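Local coordinates for mandelate racemase/muconate lactonizing enzyme-like protein (Roseovarius sp. TM1035, PDB 3RCY) that probably abstracts a proton next to a substrate carboxylate with the help of a magnesium ion, as enolase-superfamily enzymes do, at residues N67-E72 against K108-P113; Y131-P136 against E336-P341; M300-N305 against S328-L333; A314-W319 against A345-S350. All blocks are in the same frame, centred on the assembly; numbering follows the deposited sequence.

Contact 1: N67-E72 against K108-P113. With GOL (glycerol), chain B.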
loop_
_atom_site.group_PDB
_atom_site.type_symbol
_atom_site.label_atom_id
_atom_site.label_comp_id
_atom_site.label_asym_id
_atom_site.label_seq_id
_atom_site.Cartn_x
_atom_site.Cartn_y
_atom_site.Cartn_z
ATOM N N ASN A 67 -11.390 2.492 45.273
ATOM C CA ASN A 67 -11.908 3.840 45.062
ATOM C C ASN A 67 -12.536 3.930 43.662
ATOM O O ASN A 67 -11.870 3.641 42.674
ATOM C CB ASN A 67 -10.754 4.836 45.207
ATOM C CG ASN A 67 -11.205 6.292 45.191
ATOM O OD1 ASN A 67 -12.239 6.649 44.635
ATOM N ND2 ASN A 67 -10.402 7.145 45.805
ATOM N N PRO A 68 -13.825 4.314 43.574
ATOM C CA PRO A 68 -14.493 4.374 42.269
ATOM C C PRO A 68 -13.885 5.391 41.288
ATOM O O PRO A 68 -14.164 5.312 40.093
ATOM C CB PRO A 68 -15.938 4.755 42.625
ATOM C CG PRO A 68 -15.847 5.369 43.993
ATOM C CD PRO A 68 -14.753 4.623 44.675
ATOM N N GLU A 69 -13.063 6.321 41.786
ATOM C CA GLU A 69 -12.288 7.221 40.918
ATOM C C GLU A 69 -11.340 6.453 39.990
ATOM O O GLU A 69 -10.991 6.937 38.910
ATOM C CB GLU A 69 -11.447 8.197 41.753
ATOM C CG GLU A 69 -12.227 9.299 42.450
ATOM C CD GLU A 69 -11.343 10.162 43.347
ATOM O OE1 GLU A 69 -10.242 9.700 43.731
ATOM O OE2 GLU A 69 -11.752 11.301 43.672
ATOM N N ASN A 70 -10.920 5.260 40.408
ATOM C CA ASN A 70 -9.835 4.559 39.715
ATOM C C ASN A 70 -10.317 3.724 38.538
ATOM O O ASN A 70 -10.155 2.499 38.504
ATOM C CB ASN A 70 -8.985 3.757 40.705
ATOM C CG ASN A 70 -8.232 4.659 41.677
ATOM O OD1 ASN A 70 -7.974 5.822 41.379
ATOM N ND2 ASN A 70 -7.892 4.127 42.846
ATOM N N ILE A 71 -10.914 4.425 37.578
ATOM C CA ILE A 71 -11.575 3.828 36.413
ATOM C C ILE A 71 -10.566 3.230 35.419
ATOM O O ILE A 71 -10.812 2.156 34.849
ATOM C CB ILE A 71 -12.488 4.886 35.710
ATOM C CG1 ILE A 71 -13.559 5.424 36.678
ATOM C CG2 ILE A 71 -13.123 4.340 34.428
ATOM C CD1 ILE A 71 -14.724 4.491 36.940
ATOM N N GLU A 72 -9.439 3.917 35.213
ATOM C CA GLU A 72 -8.380 3.413 34.337
ATOM C C GLU A 72 -7.842 2.096 34.883
ATOM O O GLU A 72 -7.679 1.119 34.147
ATOM C CB GLU A 72 -7.214 4.416 34.221
ATOM C CG GLU A 72 -7.530 5.720 33.518
ATOM C CD GLU A 72 -7.254 5.692 32.011
ATOM O OE1 GLU A 72 -6.805 4.651 31.473
ATOM O OE2 GLU A 72 -7.499 6.726 31.363
ATOM N N LYS A 108 -22.749 11.532 42.031
ATOM C CA LYS A 108 -23.389 11.785 43.327
ATOM C C LYS A 108 -22.394 12.316 44.358
ATOM O O LYS A 108 -22.692 13.278 45.069
ATOM C CB LYS A 108 -24.123 10.536 43.852
ATOM C CG LYS A 108 -25.309 10.135 42.982
ATOM C CD LYS A 108 -26.086 8.956 43.540
ATOM C CE LYS A 108 -27.119 8.479 42.524
ATOM N NZ LYS A 108 -27.850 7.254 42.996
ATOM N N ALA A 109 -21.215 11.696 44.427
ATOM C CA ALA A 109 -20.172 12.131 45.357
ATOM C C ALA A 109 -19.662 13.545 45.047
ATOM O O ALA A 109 -19.361 14.321 45.957
ATOM C CB ALA A 109 -19.019 11.130 45.378
ATOM N N ARG A 110 -19.585 13.866 43.758
ATOM C CA ARG A 110 -19.140 15.181 43.287
ATOM C C ARG A 110 -20.247 16.238 43.322
ATOM O O ARG A 110 -19.964 17.430 43.208
ATOM C CB ARG A 110 -18.639 15.080 41.849
ATOM C CG ARG A 110 -17.507 14.110 41.635
ATOM C CD ARG A 110 -16.183 14.808 41.532
ATOM N NE ARG A 110 -15.131 13.873 41.135
ATOM C CZ ARG A 110 -14.368 13.206 41.991
ATOM N NH1 ARG A 110 -14.530 13.374 43.301
ATOM N NH2 ARG A 110 -13.439 12.373 41.536
ATOM N N GLY A 111 -21.496 15.793 43.443
ATOM C CA GLY A 111 -22.662 16.685 43.342
ATOM C C GLY A 111 -22.861 17.251 41.936
ATOM O O GLY A 111 -23.368 18.364 41.780
ATOM N N ARG A 112 -22.455 16.489 40.917
ATOM C CA ARG A 112 -22.542 16.924 39.510
ATOM C C ARG A 112 -23.095 15.818 38.611
ATOM O O ARG A 112 -22.930 14.630 38.915
ATOM C CB ARG A 112 -21.160 17.363 38.979
ATOM C CG ARG A 112 -20.503 18.545 39.736
ATOM C CD ARG A 112 -21.239 19.899 39.551
ATOM N NE ARG A 112 -21.262 20.355 38.152
ATOM C CZ ARG A 112 -22.354 20.759 37.502
ATOM N NH1 ARG A 112 -23.540 20.796 38.113
ATOM N NH2 ARG A 112 -22.263 21.148 36.239
ATOM N N PRO A 113 -23.730 16.196 37.486
ATOM C CA PRO A 113 -24.086 15.175 36.500
ATOM C C PRO A 113 -22.835 14.532 35.921
ATOM O O PRO A 113 -21.767 15.156 35.907
ATOM C CB PRO A 113 -24.829 15.958 35.415
ATOM C CG PRO A 113 -24.561 17.389 35.682
ATOM C CD PRO A 113 -24.192 17.544 37.106
HETATM C C1 GOL B . -13.052 9.659 37.494
HETATM O O1 GOL B . -11.734 9.179 37.647
HETATM C C2 GOL B . -13.117 11.081 38.041
HETATM O O2 GOL B . -12.703 11.070 39.394
HETATM C C3 GOL B . -14.534 11.638 37.944
HETATM O O3 GOL B . -14.586 12.929 38.515
HETATM O O HOH W 1 -14.113 11.650 45.593
#
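The edge of the Arg110 guanidinium meets the carboxylate of Glu69, with Glu69 CD and glycerol O2 lying in the guanidinium plane. The salt bridge rests on one direct N-H...O bond, and the carboxylate and guanidinium planes are inclined at 54°. Arg110 NH2 reaches Glu69 OE2 at 2.9 Å, nearly straight at 166°, on the anti side of the carboxylate and tilted out of its plane. A water joins the two groups a second time, donating to Glu69 OE2 and accepting from Arg110 NH1. A glycerol, probably from the crystallisation liquor, accepts from Arg110 NH2 on O2 (2.6 Å) and from Arg110 NE on O3, while its O1 donates to Glu69 O. Arg110 bends at chi2 (-101°), which swings its long chain across to Glu69. OE2 also pairs with Arg112 of the second subunit, so two arginines share one carboxylate oxygen and probably favour its charged form. Behind Glu69, its backbone N bonds to Asn67 OD1 at 3.0 Å, forming an Asx turn. Just after Arg110, Gly111 is the C-prime residue of the Schellman motif that ends helix 89-110 in the N-terminal capping domain, at a subunit interface.

Contact 2: Y131-P136 against E336-P341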
loop_
_atom_site.group_PDB
_atom_site.type_symbol
_atom_site.label_atom_id
_atom_site.label_comp_id
_atom_site.label_asym_id
_atom_site.label_seq_id
_atom_site.Cartn_x
_atom_site.Cartn_y
_atom_site.Cartn_z
ATOM N N TYR A 131 -36.072 2.983 16.202
ATOM C CA TYR A 131 -36.598 2.001 15.260
ATOM C C TYR A 131 -38.044 2.353 14.938
ATOM O O TYR A 131 -38.727 2.997 15.738
ATOM C CB TYR A 131 -36.622 0.605 15.881
ATOM C CG TYR A 131 -35.439 -0.285 15.610
ATOM C CD1 TYR A 131 -34.661 -0.764 16.672
ATOM C CD2 TYR A 131 -35.110 -0.680 14.313
ATOM C CE1 TYR A 131 -33.579 -1.603 16.456
ATOM C CE2 TYR A 131 -34.019 -1.528 14.077
ATOM C CZ TYR A 131 -33.258 -1.982 15.163
ATOM O OH TYR A 131 -32.169 -2.813 14.975
ATOM N N LEU A 132 -38.508 1.896 13.778
ATOM C CA LEU A 132 -39.931 1.895 13.465
ATOM C C LEU A 132 -40.603 0.687 14.119
ATOM O O LEU A 132 -40.319 -0.460 13.770
ATOM C CB LEU A 132 -40.156 1.875 11.953
ATOM C CG LEU A 132 -39.572 3.078 11.209
ATOM C CD1 LEU A 132 -39.740 2.931 9.703
ATOM C CD2 LEU A 132 -40.226 4.358 11.721
ATOM N N TYR A 133 -41.478 0.958 15.086
ATOM C CA TYR A 133 -42.207 -0.104 15.797
ATOM C C TYR A 133 -43.658 -0.130 15.323
ATOM O O TYR A 133 -44.164 0.896 14.845
ATOM C CB TYR A 133 -42.155 0.128 17.311
ATOM C CG TYR A 133 -40.768 0.009 17.905
ATOM C CD1 TYR A 133 -40.179 -1.242 18.091
ATOM C CD2 TYR A 133 -40.040 1.147 18.276
ATOM C CE1 TYR A 133 -38.902 -1.368 18.635
ATOM C CE2 TYR A 133 -38.758 1.036 18.827
ATOM C CZ TYR A 133 -38.198 -0.230 18.998
ATOM O OH TYR A 133 -36.944 -0.374 19.535
ATOM N N PRO A 134 -44.334 -1.294 15.452
ATOM C CA PRO A 134 -45.741 -1.370 15.061
ATOM C C PRO A 134 -46.577 -0.349 15.822
ATOM O O PRO A 134 -46.380 -0.148 17.026
ATOM C CB PRO A 134 -46.157 -2.793 15.468
ATOM C CG PRO A 134 -44.895 -3.558 15.586
ATOM C CD PRO A 134 -43.836 -2.578 15.986
ATOM N N LEU A 135 -47.472 0.316 15.103
ATOM C CA LEU A 135 -48.514 1.135 15.706
ATOM C C LEU A 135 -49.610 0.213 16.259
ATOM O O LEU A 135 -49.617 -0.979 15.948
ATOM C CB LEU A 135 -49.067 2.122 14.666
ATOM C CG LEU A 135 -48.083 3.216 14.210
ATOM C CD1 LEU A 135 -48.716 4.117 13.151
ATOM C CD2 LEU A 135 -47.575 4.049 15.395
ATOM N N PRO A 136 -50.530 0.743 17.089
ATOM C CA PRO A 136 -51.522 -0.135 17.754
ATOM C C PRO A 136 -52.435 -0.959 16.833
ATOM O O PRO A 136 -52.913 -2.016 17.242
ATOM C CB PRO A 136 -52.348 0.845 18.588
ATOM C CG PRO A 136 -51.403 1.965 18.872
ATOM C CD PRO A 136 -50.604 2.123 17.606
ATOM N N GLU A 336 -29.673 6.433 19.802
ATOM C CA GLU A 336 -30.760 5.455 19.699
ATOM C C GLU A 336 -31.598 5.500 20.976
ATOM O O GLU A 336 -31.051 5.583 22.066
ATOM C CB GLU A 336 -30.167 4.053 19.498
ATOM C CG GLU A 336 -31.155 2.983 19.049
ATOM C CD GLU A 336 -30.461 1.744 18.467
ATOM O OE1 GLU A 336 -29.244 1.559 18.696
ATOM O OE2 GLU A 336 -31.139 0.952 17.770
ATOM N N SER A 337 -32.920 5.443 20.824
ATOM C CA SER A 337 -33.843 5.527 21.950
ATOM C C SER A 337 -35.032 4.582 21.768
ATOM O O SER A 337 -35.423 4.251 20.641
ATOM C CB SER A 337 -34.333 6.972 22.138
ATOM O OG SER A 337 -33.238 7.883 22.198
ATOM N N ILE A 338 -35.592 4.138 22.889
ATOM C CA ILE A 338 -36.745 3.244 22.883
ATOM C C ILE A 338 -37.791 3.812 23.835
ATOM O O ILE A 338 -37.543 3.962 25.043
ATOM C CB ILE A 338 -36.376 1.790 23.305
ATOM C CG1 ILE A 338 -35.198 1.254 22.474
ATOM C CG2 ILE A 338 -37.611 0.868 23.176
ATOM C CD1 ILE A 338 -34.675 -0.123 22.920
ATOM N N GLU A 339 -38.952 4.149 23.285
ATOM C CA GLU A 339 -40.024 4.735 24.077
ATOM C C GLU A 339 -41.068 3.680 24.428
ATOM O O GLU A 339 -41.865 3.291 23.577
ATOM C CB GLU A 339 -40.668 5.891 23.310
ATOM C CG GLU A 339 -41.436 6.879 24.170
ATOM C CD GLU A 339 -42.358 7.785 23.355
ATOM O OE1 GLU A 339 -42.226 7.817 22.107
ATOM O OE2 GLU A 339 -43.222 8.459 23.967
ATOM N N THR A 340 -41.051 3.212 25.676
ATOM C CA THR A 340 -42.083 2.293 26.176
ATOM C C THR A 340 -42.464 2.703 27.588
ATOM O O THR A 340 -41.661 3.346 28.276
ATOM C CB THR A 340 -41.641 0.789 26.185
ATOM O OG1 THR A 340 -40.705 0.558 27.246
ATOM C CG2 THR A 340 -41.040 0.360 24.845
ATOM N N PRO A 341 -43.688 2.343 28.034
ATOM C CA PRO A 341 -44.062 2.643 29.415
ATOM C C PRO A 341 -43.062 2.074 30.430
ATOM O O PRO A 341 -42.748 2.738 31.415
ATOM C CB PRO A 341 -45.445 1.981 29.561
ATOM C CG PRO A 341 -45.986 1.956 28.167
ATOM C CD PRO A 341 -44.790 1.695 27.296
HETATM O O HOH W 2 -35.522 2.124 19.002
#
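Two irregular chains leave the ends of the parallel strands 126-131 and 335-336 and stay apart, with the nearest CA atoms, those of Tyr131 and Ile338, 7.7 Å from each other and no direct hydrogen bond between the segments. A water fills the role of that bond: it accepts from Tyr131 N and donates to Ser337 O, the latter at 2.7 Å. The same water is hydrogen-bonded to Tyr133 OH at 2.9 Å. The phenol end of Tyr133 comes down on Ile338, its OH 3.8 Å from Ile338 CG1, the two side chains crossing at about a right angle. With CG1 anti to the carbonyl carbon and CG2 anti to N, both branches of Ile338 border the Tyr133 hydroxyl. Tyr131 CB sits over one face of the Tyr133 ring, offset toward the rim, and the ring of Trp19 stacks on Tyr133. Farther in, Glu336 extends its chain until OE2 lies 3.8 Å from Tyr131 CE1, ring and carboxylate planes inclined at 51°. The side chain of Tyr131 also comes within about 4 Å of the bound magnesium ion. Lys166 forms a salt bridge with the same OE2 and a cation-pi contact with the Tyr131 ring, while Glu336 OE1 accepts from Leu312 N. Lysine and backbone NH thus grip one carboxylate oxygen each, which fixes the carboxylate beside the Tyr131 ring at the mouth of the barrel.

Contact 3: M300-N305 against S328-L333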
loop_
_atom_site.group_PDB
_atom_site.type_symbol
_atom_site.label_atom_id
_atom_site.label_comp_id
_atom_site.label_asym_id
_atom_site.label_seq_id
_atom_site.Cartn_x
_atom_site.Cartn_y
_atom_site.Cartn_z
ATOM N N MET A 300 -10.696 9.024 19.350
ATOM C CA MET A 300 -10.189 8.361 18.147
ATOM C C MET A 300 -11.045 8.681 16.919
ATOM O O MET A 300 -10.513 9.026 15.854
ATOM C CB MET A 300 -10.104 6.850 18.364
ATOM C CG MET A 300 -9.017 6.478 19.339
ATOM S SD MET A 300 -9.240 4.844 20.032
ATOM C CE MET A 300 -8.264 5.046 21.522
ATOM N N ALA A 301 -12.364 8.586 17.068
ATOM C CA ALA A 301 -13.268 8.969 15.978
ATOM C C ALA A 301 -13.054 10.416 15.508
ATOM O O ALA A 301 -13.127 10.698 14.302
ATOM C CB ALA A 301 -14.719 8.734 16.379
ATOM N N GLU A 302 -12.787 11.324 16.451
ATOM C CA GLU A 302 -12.496 12.722 16.112
ATOM C C GLU A 302 -11.385 12.867 15.083
ATOM O O GLU A 302 -11.527 13.647 14.140
ATOM C CB GLU A 302 -12.136 13.553 17.345
ATOM C CG GLU A 302 -13.292 13.901 18.269
ATOM C CD GLU A 302 -12.889 14.979 19.260
ATOM O OE1 GLU A 302 -12.719 16.140 18.828
ATOM O OE2 GLU A 302 -12.718 14.671 20.457
ATOM N N VAL A 303 -10.286 12.126 15.257
ATOM C CA VAL A 303 -9.140 12.245 14.341
ATOM C C VAL A 303 -9.313 11.477 13.025
ATOM O O VAL A 303 -8.408 11.455 12.181
ATOM C CB VAL A 303 -7.781 11.907 15.009
ATOM C CG1 VAL A 303 -7.527 12.861 16.178
ATOM C CG2 VAL A 303 -7.717 10.447 15.463
ATOM N N TYR A 304 -10.478 10.857 12.862
ATOM C CA TYR A 304 -10.889 10.294 11.574
ATOM C C TYR A 304 -12.062 11.075 10.992
ATOM O O TYR A 304 -12.625 10.662 9.986
ATOM C CB TYR A 304 -11.254 8.807 11.710
ATOM C CG TYR A 304 -10.034 7.928 11.826
ATOM C CD1 TYR A 304 -9.411 7.743 13.054
ATOM C CD2 TYR A 304 -9.467 7.333 10.697
ATOM C CE1 TYR A 304 -8.261 6.965 13.171
ATOM C CE2 TYR A 304 -8.313 6.546 10.798
ATOM C CZ TYR A 304 -7.716 6.368 12.039
ATOM O OH TYR A 304 -6.584 5.589 12.172
ATOM N N ASN A 305 -12.409 12.203 11.620
ATOM C CA ASN A 305 -13.585 13.007 11.233
ATOM C C ASN A 305 -14.827 12.110 11.182
ATOM O O ASN A 305 -15.646 12.165 10.244
ATOM C CB ASN A 305 -13.341 13.734 9.900
ATOM C CG ASN A 305 -14.359 14.846 9.627
ATOM O OD1 ASN A 305 -14.992 15.374 10.549
ATOM N ND2 ASN A 305 -14.520 15.195 8.359
ATOM N N SER A 328 -21.238 15.088 26.279
ATOM C CA SER A 328 -19.860 15.528 26.534
ATOM C C SER A 328 -18.919 15.469 25.329
ATOM O O SER A 328 -17.759 15.888 25.433
ATOM C CB SER A 328 -19.258 14.693 27.668
ATOM O OG SER A 328 -18.920 13.389 27.201
ATOM N N ILE A 329 -19.389 14.948 24.196
ATOM C CA ILE A 329 -18.511 14.805 23.025
ATOM C C ILE A 329 -18.881 15.752 21.881
ATOM O O ILE A 329 -20.061 15.985 21.620
ATOM C CB ILE A 329 -18.438 13.339 22.522
ATOM C CG1 ILE A 329 -19.817 12.862 22.030
ATOM C CG2 ILE A 329 -17.849 12.420 23.632
ATOM C CD1 ILE A 329 -19.790 11.549 21.267
ATOM N N PRO A 330 -17.868 16.317 21.203
ATOM C CA PRO A 330 -18.181 17.195 20.081
ATOM C C PRO A 330 -18.648 16.425 18.850
ATOM O O PRO A 330 -19.399 16.966 18.044
ATOM C CB PRO A 330 -16.850 17.925 19.812
ATOM C CG PRO A 330 -15.801 17.036 20.353
ATOM C CD PRO A 330 -16.422 16.304 21.520
ATOM N N ASN A 331 -18.250 15.159 18.735
ATOM C CA ASN A 331 -18.572 14.351 17.553
ATOM C C ASN A 331 -19.743 13.374 17.749
ATOM O O ASN A 331 -19.669 12.202 17.366
ATOM C CB ASN A 331 -17.310 13.639 17.009
ATOM C CG ASN A 331 -16.634 12.734 18.050
ATOM O OD1 ASN A 331 -16.683 12.994 19.245
ATOM N ND2 ASN A 331 -15.977 11.687 17.582
ATOM N N ILE A 332 -20.818 13.858 18.357
ATOM C CA ILE A 332 -22.057 13.078 18.493
ATOM C C ILE A 332 -22.875 13.204 17.216
ATOM O O ILE A 332 -23.046 14.310 16.695
ATOM C CB ILE A 332 -22.923 13.538 19.718
ATOM C CG1 ILE A 332 -24.167 12.649 19.895
ATOM C CG2 ILE A 332 -23.376 14.995 19.567
ATOM C CD1 ILE A 332 -23.867 11.177 20.163
ATOM N N LEU A 333 -23.384 12.080 16.714
ATOM C CA LEU A 333 -24.354 12.109 15.616
ATOM C C LEU A 333 -25.779 12.077 16.178
ATOM O O LEU A 333 -26.527 13.037 16.030
ATOM C CB LEU A 333 -24.125 10.946 14.635
ATOM C CG LEU A 333 -25.125 10.734 13.483
ATOM C CD1 LEU A 333 -25.374 12.010 12.632
ATOM C CD2 LEU A 333 -24.628 9.604 12.615
HETATM O O HOH W 3 -14.660 13.113 21.380
#
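Ala301, near the C-terminal end of helix 290-302, meets the amide of Asn331 from the loop that follows helix 316-327; the contact belongs to the outer layer of the enolase-type barrel, where a helix runs out and the chain turns back into strand 307-308. The Ala301 methyl lies 3.4 Å from Asn331 ND2. Next comes Glu302, which carries most of the contact on its own segment. Its CG packs on Asn331 CG at 3.5 Å, the two side chains crossing at about a right angle with their carboxylate and amide planes 45° apart. Farther out, the carboxylate lies against the Pro330 ring, OE1 3.6 Å from Pro330 CG. The chain reaches there because CG stands anti to the carbonyl carbon (chi1 -73°) and then runs on extended. OE2 forms a salt bridge with Lys296 of the second subunit, which places this contact at a subunit boundary. A type I turn carries the chain from Glu302 to Asn305, which has positive phi and is the C-prime residue of the Schellman motif closing the helix, Ala306 N bonding to Ala301 O and Asn305 N to Glu302 O. Opposite, Asn331 ND2 donates to Ala298 O and Ala306 O, so the amide ties the end of the helix to the start of the next strand. One water spans the two polar ends, donating to Glu302 OE2 at 2.7 Å and to Asn331 OD1 at 2.9 Å.

Contact 4: A314-W319 against A345-S350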
loop_
_atom_site.group_PDB
_atom_site.type_symbol
_atom_site.label_atom_id
_atom_site.label_comp_id
_atom_site.label_asym_id
_atom_site.label_seq_id
_atom_site.Cartn_x
_atom_site.Cartn_y
_atom_site.Cartn_z
ATOM N N ALA A 314 -31.731 -2.102 24.853
ATOM C CA ALA A 314 -31.607 -2.499 26.242
ATOM C C ALA A 314 -32.399 -1.503 27.086
ATOM O O ALA A 314 -33.235 -0.766 26.557
ATOM C CB ALA A 314 -30.137 -2.521 26.650
ATOM N N GLY A 315 -32.133 -1.470 28.387
ATOM C CA GLY A 315 -32.929 -0.659 29.306
ATOM C C GLY A 315 -32.508 0.796 29.406
ATOM O O GLY A 315 -31.539 1.223 28.760
ATOM N N PRO A 316 -33.244 1.573 30.219
ATOM C CA PRO A 316 -33.062 3.016 30.349
ATOM C C PRO A 316 -31.822 3.413 31.156
ATOM O O PRO A 316 -31.434 4.583 31.143
ATOM C CB PRO A 316 -34.329 3.452 31.089
ATOM C CG PRO A 316 -34.716 2.242 31.896
ATOM C CD PRO A 316 -34.394 1.088 31.008
ATOM N N VAL A 317 -31.230 2.460 31.869
ATOM C CA VAL A 317 -30.009 2.724 32.632
ATOM C C VAL A 317 -28.825 2.833 31.676
ATOM O O VAL A 317 -28.059 3.796 31.741
ATOM C CB VAL A 317 -29.742 1.648 33.734
ATOM C CG1 VAL A 317 -28.370 1.855 34.372
ATOM C CG2 VAL A 317 -30.829 1.700 34.811
ATOM N N GLU A 318 -28.679 1.863 30.773
ATOM C CA GLU A 318 -27.656 1.991 29.740
ATOM C C GLU A 318 -27.906 3.242 28.897
ATOM O O GLU A 318 -26.970 3.930 28.508
ATOM C CB GLU A 318 -27.583 0.755 28.842
ATOM C CG GLU A 318 -26.306 0.754 28.009
ATOM C CD GLU A 318 -26.360 -0.168 26.811
ATOM O OE1 GLU A 318 -27.378 -0.160 26.076
ATOM O OE2 GLU A 318 -25.364 -0.882 26.586
ATOM N N TRP A 319 -29.177 3.547 28.641
ATOM C CA TRP A 319 -29.526 4.739 27.875
ATOM C C TRP A 319 -29.093 6.025 28.580
ATOM O O TRP A 319 -28.656 6.963 27.926
ATOM C CB TRP A 319 -31.024 4.770 27.585
ATOM C CG TRP A 319 -31.437 5.875 26.673
ATOM C CD1 TRP A 319 -31.011 6.095 25.385
ATOM C CD2 TRP A 319 -32.370 6.915 26.966
ATOM N NE1 TRP A 319 -31.624 7.210 24.867
ATOM C CE2 TRP A 319 -32.466 7.732 25.812
ATOM C CE3 TRP A 319 -33.136 7.242 28.094
ATOM C CZ2 TRP A 319 -33.301 8.850 25.755
ATOM C CZ3 TRP A 319 -33.964 8.363 28.036
ATOM C CH2 TRP A 319 -34.041 9.147 26.875
ATOM N N ALA A 345 -40.980 4.135 33.195
ATOM C CA ALA A 345 -41.286 3.865 34.601
ATOM C C ALA A 345 -40.071 3.384 35.399
ATOM O O ALA A 345 -39.928 3.714 36.583
ATOM C CB ALA A 345 -42.446 2.863 34.718
ATOM N N LEU A 346 -39.198 2.610 34.755
ATOM C CA LEU A 346 -38.009 2.064 35.425
ATOM C C LEU A 346 -37.054 3.151 35.927
ATOM O O LEU A 346 -36.392 2.976 36.951
ATOM C CB LEU A 346 -37.269 1.084 34.511
ATOM C CG LEU A 346 -36.142 0.251 35.129
ATOM C CD1 LEU A 346 -36.596 -0.496 36.400
ATOM C CD2 LEU A 346 -35.576 -0.722 34.095
ATOM N N ILE A 347 -36.977 4.270 35.210
ATOM C CA ILE A 347 -36.207 5.413 35.707
ATOM C C ILE A 347 -37.088 6.597 36.126
ATOM O O ILE A 347 -36.606 7.729 36.235
ATOM C CB ILE A 347 -35.080 5.854 34.735
ATOM C CG1 ILE A 347 -35.652 6.288 33.370
ATOM C CG2 ILE A 347 -34.009 4.743 34.630
ATOM C CD1 ILE A 347 -34.652 7.076 32.494
ATOM N N LYS A 348 -38.366 6.314 36.375
ATOM C CA LYS A 348 -39.348 7.301 36.853
ATOM C C LYS A 348 -39.379 8.590 36.015
ATOM O O LYS A 348 -39.447 9.693 36.554
ATOM C CB LYS A 348 -39.144 7.605 38.351
ATOM C CG LYS A 348 -39.148 6.365 39.247
ATOM C CD LYS A 348 -39.208 6.708 40.731
ATOM C CE LYS A 348 -39.181 5.436 41.583
ATOM N NZ LYS A 348 -39.151 5.724 43.049
ATOM N N GLY A 349 -39.325 8.435 34.694
ATOM C CA GLY A 349 -39.375 9.574 33.769
ATOM C C GLY A 349 -38.249 10.590 33.888
ATOM O O GLY A 349 -38.407 11.741 33.470
ATOM N N SER A 350 -37.114 10.152 34.433
ATOM C CA SER A 350 -35.983 11.023 34.776
ATOM C C SER A 350 -35.342 11.685 33.563
ATOM O O SER A 350 -34.899 12.827 33.649
ATOM C CB SER A 350 -34.907 10.229 35.530
ATOM O OG SER A 350 -35.330 9.932 36.845
#
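Pro316 carries the apolar part of this contact, its ring set against Leu346 and Ile347 at the end of helix 341-346. Leu346 crosses the proline at about a right angle and touches it through one methyl, CD2 lying 3.8 Å from Pro316 CD, while its CB approaches Pro316 CG. Ile347 and the proline instead run past each other in opposite directions: Ile347 CG2 is 3.8 Å from Pro316 CG, and CG1 and CD1 border Pro316 CB. Val317 CG2 adds a looser touch on Ile347 CG2 at 4.4 Å.

No hydrogen bond crosses between the two segments; the polar groups bond within their own segment or to residues outside. Ile347 O is gripped twice, by Ser350 N at 3.1 Å and by Ser350 OG at 2.6 Å, the hydroxyl lying almost on the line of the carbonyl. The first of these bonds closes the type I' turn from Ile347 to Ser350. Lys348, with positive phi, is the C-prime residue of the Schellman motif that ends the helix.

Strand 24-31 of the N-terminal domain borders the site, with Trp24 touching both Pro316 and Leu346 and Leu26 touching Val317, and Glu40 of strand 36-41 bonds to the backbone N of Gly315 and Glu318. Helix 372-376 packs on Ala345 and Leu346, so the contact joins barrel helix, C-terminal helix and capping sheet.

How the contacts relate
Contact 1 lies in the N-terminal domain and closes before any of the others opens; centre to centre it lies about 33, 24 and 21 Å from contacts 2, 3 and 4. The other three lie in the barrel domain, contact 4 where it meets the N-terminal sheet. Contact 3 is nested inside the long loop closed by contact 2, while contact 4 crosses both along the chain. The centres of contacts 2 and 4 are about 14 Å apart, and the two are linked by a weak hydrogen bond between Trp319 NE1 and Ser337 OG. Helix 316-327 starts in contact 4 and is followed by the loop of contact 3. Contacts 1 and 3 both reach the second subunit, so the interface is built from both domains, whereas contact 2 borders the magnesium site.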